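Local atomic coordinates of periplasmic oligopeptide-binding protein (Burkholderia pseudomallei, PDB entry 3ZS6), a protein that probably captures oligopeptides in the periplasm and delivers them to an ABC transporter for import into the cell. Residues T97-K109 with M414-Q426. Sequence-based numbering, arbitrary orientation.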
# COMPACT_ATOMS: atom_id res chain seq x y z
N THR A 97 -11.74 15.12 9.97
CA THR A 97 -10.71 15.24 8.94
C THR A 97 -11.07 14.41 7.70
O THR A 97 -10.71 14.76 6.58
CB THR A 97 -9.33 14.78 9.45
OG1 THR A 97 -8.94 15.58 10.58
CG2 THR A 97 -8.28 14.90 8.35
N GLY A 98 -11.76 13.29 7.91
CA GLY A 98 -12.17 12.43 6.81
C GLY A 98 -11.04 11.62 6.17
O GLY A 98 -11.11 11.29 4.99
N SER A 99 -10.01 11.29 6.95
CA SER A 99 -8.94 10.43 6.43
C SER A 99 -9.45 9.03 6.09
O SER A 99 -10.21 8.44 6.86
CB SER A 99 -7.80 10.29 7.43
OG SER A 99 -6.77 9.44 6.90
N LYS A 100 -9.00 8.50 4.96
CA LYS A 100 -9.26 7.10 4.62
C LYS A 100 -8.16 6.18 5.15
O LYS A 100 -8.18 4.98 4.90
CB LYS A 100 -9.40 6.92 3.10
CG LYS A 100 -10.69 7.50 2.53
CD LYS A 100 -11.90 6.83 3.17
CE LYS A 100 -13.19 7.12 2.39
NZ LYS A 100 -14.35 6.39 2.99
N TYR A 101 -7.20 6.74 5.88
CA TYR A 101 -6.08 5.94 6.37
C TYR A 101 -5.90 5.99 7.88
O TYR A 101 -4.78 6.08 8.36
CB TYR A 101 -4.77 6.32 5.67
CG TYR A 101 -3.95 5.12 5.23
CD1 TYR A 101 -4.21 4.50 4.01
CD2 TYR A 101 -2.94 4.59 6.03
CE1 TYR A 101 -3.49 3.41 3.59
CE2 TYR A 101 -2.19 3.49 5.61
CZ TYR A 101 -2.48 2.90 4.38
OH TYR A 101 -1.77 1.81 3.94
N THR A 102 -7.00 5.90 8.62
CA THR A 102 -6.92 5.89 10.08
C THR A 102 -6.30 4.60 10.63
O THR A 102 -5.97 4.52 11.81
CB THR A 102 -8.31 6.11 10.72
OG1 THR A 102 -9.22 5.14 10.20
CG2 THR A 102 -8.83 7.51 10.41
N ILE A 103 -6.13 3.60 9.77
CA ILE A 103 -5.62 2.30 10.22
C ILE A 103 -4.27 2.39 10.94
O ILE A 103 -4.04 1.68 11.92
CB ILE A 103 -5.53 1.27 9.07
CG1 ILE A 103 -4.66 1.82 7.93
CG2 ILE A 103 -6.94 0.89 8.57
CD1 ILE A 103 -4.39 0.83 6.81
N LEU A 104 -3.39 3.27 10.48
CA LEU A 104 -2.05 3.37 11.07
C LEU A 104 -2.06 3.96 12.49
O LEU A 104 -1.24 3.57 13.32
CB LEU A 104 -1.09 4.18 10.18
CG LEU A 104 -0.58 3.43 8.95
CD1 LEU A 104 0.47 4.26 8.20
CD2 LEU A 104 -0.01 2.08 9.35
N VAL A 105 -2.97 4.88 12.76
CA VAL A 105 -3.03 5.49 14.08
C VAL A 105 -3.91 4.64 15.01
O VAL A 105 -3.97 4.87 16.22
CB VAL A 105 -3.56 6.94 14.01
CG1 VAL A 105 -5.07 6.95 13.84
CG2 VAL A 105 -3.14 7.71 15.26
N GLU A 106 -4.55 3.64 14.44
CA GLU A 106 -5.49 2.82 15.19
C GLU A 106 -4.84 2.06 16.35
O GLU A 106 -5.51 1.72 17.32
CB GLU A 106 -6.21 1.84 14.25
CG GLU A 106 -7.68 1.63 14.55
CD GLU A 106 -8.37 0.81 13.47
OE1 GLU A 106 -8.54 1.32 12.35
OE2 GLU A 106 -8.73 -0.35 13.75
N PHE A 107 -3.53 1.80 16.25
CA PHE A 107 -2.83 1.09 17.32
C PHE A 107 -2.64 1.99 18.55
O PHE A 107 -2.41 1.50 19.66
CB PHE A 107 -1.47 0.57 16.86
CG PHE A 107 -1.53 -0.49 15.80
CD1 PHE A 107 -2.73 -0.80 15.18
CD2 PHE A 107 -0.39 -1.17 15.42
CE1 PHE A 107 -2.78 -1.78 14.19
CE2 PHE A 107 -0.43 -2.15 14.44
CZ PHE A 107 -1.63 -2.45 13.83
N VAL A 108 -2.74 3.30 18.34
CA VAL A 108 -2.52 4.25 19.43
C VAL A 108 -3.70 4.29 20.40
O VAL A 108 -4.86 4.15 20.01
CB VAL A 108 -2.21 5.65 18.90
CG1 VAL A 108 -1.92 6.60 20.05
CG2 VAL A 108 -1.02 5.59 17.94
N LYS A 109 -3.38 4.48 21.68
CA LYS A 109 -4.36 4.43 22.75
C LYS A 109 -5.51 5.40 22.52
O LYS A 109 -5.30 6.59 22.25
CB LYS A 109 -3.68 4.71 24.10
CG LYS A 109 -4.55 4.46 25.31
CD LYS A 109 -5.08 3.04 25.32
CE LYS A 109 -5.72 2.69 26.66
NZ LYS A 109 -4.71 2.61 27.75
N MET A 414 -0.28 -8.18 10.36
CA MET A 414 -1.33 -7.22 10.73
C MET A 414 -1.68 -6.25 9.60
O MET A 414 -2.81 -5.79 9.50
CB MET A 414 -0.95 -6.44 12.00
CG MET A 414 -1.19 -7.21 13.31
SD MET A 414 -2.87 -7.87 13.52
CE MET A 414 -3.82 -6.38 13.78
N THR A 415 -0.71 -5.90 8.76
CA THR A 415 -0.98 -4.94 7.69
C THR A 415 -2.03 -5.48 6.71
O THR A 415 -2.82 -4.71 6.15
CB THR A 415 0.29 -4.52 6.93
OG1 THR A 415 -0.04 -3.53 5.94
CG2 THR A 415 0.97 -5.71 6.26
N PHE A 416 -2.06 -6.79 6.53
CA PHE A 416 -3.03 -7.39 5.60
C PHE A 416 -4.40 -7.54 6.26
O PHE A 416 -5.44 -7.48 5.59
CB PHE A 416 -2.49 -8.71 5.04
CG PHE A 416 -1.34 -8.53 4.08
CD1 PHE A 416 -1.57 -8.13 2.77
CD2 PHE A 416 -0.03 -8.73 4.50
CE1 PHE A 416 -0.52 -7.95 1.89
CE2 PHE A 416 1.02 -8.55 3.62
CZ PHE A 416 0.78 -8.15 2.31
N PHE A 417 -4.41 -7.72 7.58
CA PHE A 417 -5.67 -7.73 8.31
C PHE A 417 -6.43 -6.40 8.21
O PHE A 417 -7.64 -6.37 8.40
CB PHE A 417 -5.47 -8.16 9.78
CG PHE A 417 -5.38 -9.67 9.98
CD1 PHE A 417 -6.50 -10.47 9.82
CD2 PHE A 417 -4.17 -10.27 10.35
CE1 PHE A 417 -6.42 -11.86 10.00
CE2 PHE A 417 -4.08 -11.64 10.54
CZ PHE A 417 -5.21 -12.45 10.36
N ASP A 418 -5.73 -5.31 7.89
CA ASP A 418 -6.39 -4.03 7.66
C ASP A 418 -7.40 -4.10 6.51
O ASP A 418 -8.27 -3.23 6.37
CB ASP A 418 -5.38 -2.91 7.38
CG ASP A 418 -4.72 -2.38 8.65
OD1 ASP A 418 -5.34 -2.49 9.73
OD2 ASP A 418 -3.60 -1.85 8.57
N LEU A 419 -7.30 -5.14 5.68
CA LEU A 419 -8.22 -5.30 4.55
C LEU A 419 -9.53 -6.00 4.91
O LEU A 419 -10.51 -5.92 4.16
CB LEU A 419 -7.56 -6.11 3.44
CG LEU A 419 -6.28 -5.53 2.84
CD1 LEU A 419 -5.69 -6.51 1.82
CD2 LEU A 419 -6.56 -4.16 2.21
N ILE A 420 -9.56 -6.68 6.05
CA ILE A 420 -10.69 -7.54 6.37
C ILE A 420 -11.27 -7.37 7.78
O ILE A 420 -12.31 -7.94 8.09
CB ILE A 420 -10.35 -9.03 6.16
CG1 ILE A 420 -9.01 -9.37 6.83
CG2 ILE A 420 -10.29 -9.36 4.67
CD1 ILE A 420 -8.75 -10.87 6.94
N ARG A 421 -10.60 -6.59 8.64
CA ARG A 421 -11.11 -6.31 9.98
C ARG A 421 -12.39 -5.47 9.91
O ARG A 421 -12.46 -4.52 9.13
CB ARG A 421 -10.08 -5.54 10.83
CG ARG A 421 -8.96 -6.38 11.40
CD ARG A 421 -8.11 -5.59 12.40
NE ARG A 421 -7.60 -4.35 11.82
CZ ARG A 421 -8.17 -3.15 11.98
NH1 ARG A 421 -9.28 -3.03 12.70
NH2 ARG A 421 -7.63 -2.08 11.42
N CYS A 422 -13.39 -5.83 10.71
CA CYS A 422 -14.64 -5.09 10.77
C CYS A 422 -14.37 -3.61 10.97
O CYS A 422 -13.67 -3.22 11.90
CB CYS A 422 -15.51 -5.58 11.94
SG CYS A 422 -16.09 -7.28 11.85
N GLY A 423 -14.95 -2.77 10.12
CA GLY A 423 -14.85 -1.34 10.33
C GLY A 423 -13.54 -0.66 9.98
O GLY A 423 -13.43 0.56 10.11
N SER A 424 -12.54 -1.42 9.53
CA SER A 424 -11.27 -0.81 9.12
C SER A 424 -11.48 0.18 7.97
O SER A 424 -12.29 -0.07 7.07
CB SER A 424 -10.27 -1.87 8.68
OG SER A 424 -9.26 -1.30 7.89
N SER A 425 -10.75 1.29 7.98
CA SER A 425 -10.88 2.30 6.94
C SER A 425 -10.43 1.79 5.57
O SER A 425 -10.77 2.38 4.55
CB SER A 425 -10.11 3.58 7.32
OG SER A 425 -8.71 3.45 7.09
N GLN A 426 -9.66 0.72 5.54
CA GLN A 426 -9.21 0.17 4.26
C GLN A 426 -9.85 -1.20 3.96
O GLN A 426 -9.43 -1.91 3.04
CB GLN A 426 -7.67 0.10 4.20
CG GLN A 426 -7.00 1.47 4.02
CD GLN A 426 -7.24 2.05 2.63
OE1 GLN A 426 -7.18 1.34 1.63
NE2 GLN A 426 -7.50 3.35 2.58
O HOH W 1 -9.54 2.42 10.43
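At the peptide-binding cleft of this protein, two loops from distant parts of the chain meet in an arrangement consistent with the closed form, and Lys100 O, in the loop after helix 82-93, takes hydrogen bonds from two successive side chains of 414-426. Ser425 OG gives to Lys100 O at 2.7 Å and Gln426 NE2 gives to Lys100 O at 2.9 Å (N-H...O 162°), arriving on opposite faces of the carbonyl plane. The acceptor lies close to the Gln426 amide plane, and a second bond from NE2 to Glu24 further restrains the amide's rotation. Ser424 prepares this grip: its OG accepts from Gln426 N, an ST turn beginning at the last residue of the type II turn Arg421–Ser424, and gives to Asp418 O.

A charged group also joins the loops. Arg421 NH2 meets Asp418 OD1 edge-on, in the guanidinium plane, at 2.9 Å and almost straight (173°), a bond that fixes the group's orientation. The Glu106 and Arg421 side chains come from opposite directions, their carboxylate and guanidinium planes steeply inclined; the salt bridge from Glu106 OE2 to Arg421 NH1 is 2.9 Å long, but the hydrogen bonds from NH1 and NH2 to OE2 are both weak, being strongly bent. One water links Thr102 OG1 and Ser425 N.

Ile103 packs against both polar groups. With CG1 between the backbone N and carbonyl carbon (chi1 56°), CD1 comes to 3.3 Å from Asp418 OD2 and also lies over one face of the Tyr101 ring, offset toward its rim, while CG2 touches Ser424 OG at 3.3 Å. Tyr101, bonded through OH to Asp409, and Gln426 both reach the bound peptide, the tyrosine by a weak hydrogen bond to its backbone, the glutamine by packing on an apolar side chain. Such interloop closure over a ligand is characteristic of the Venus-flytrap fold of periplasmic solute-binding proteins.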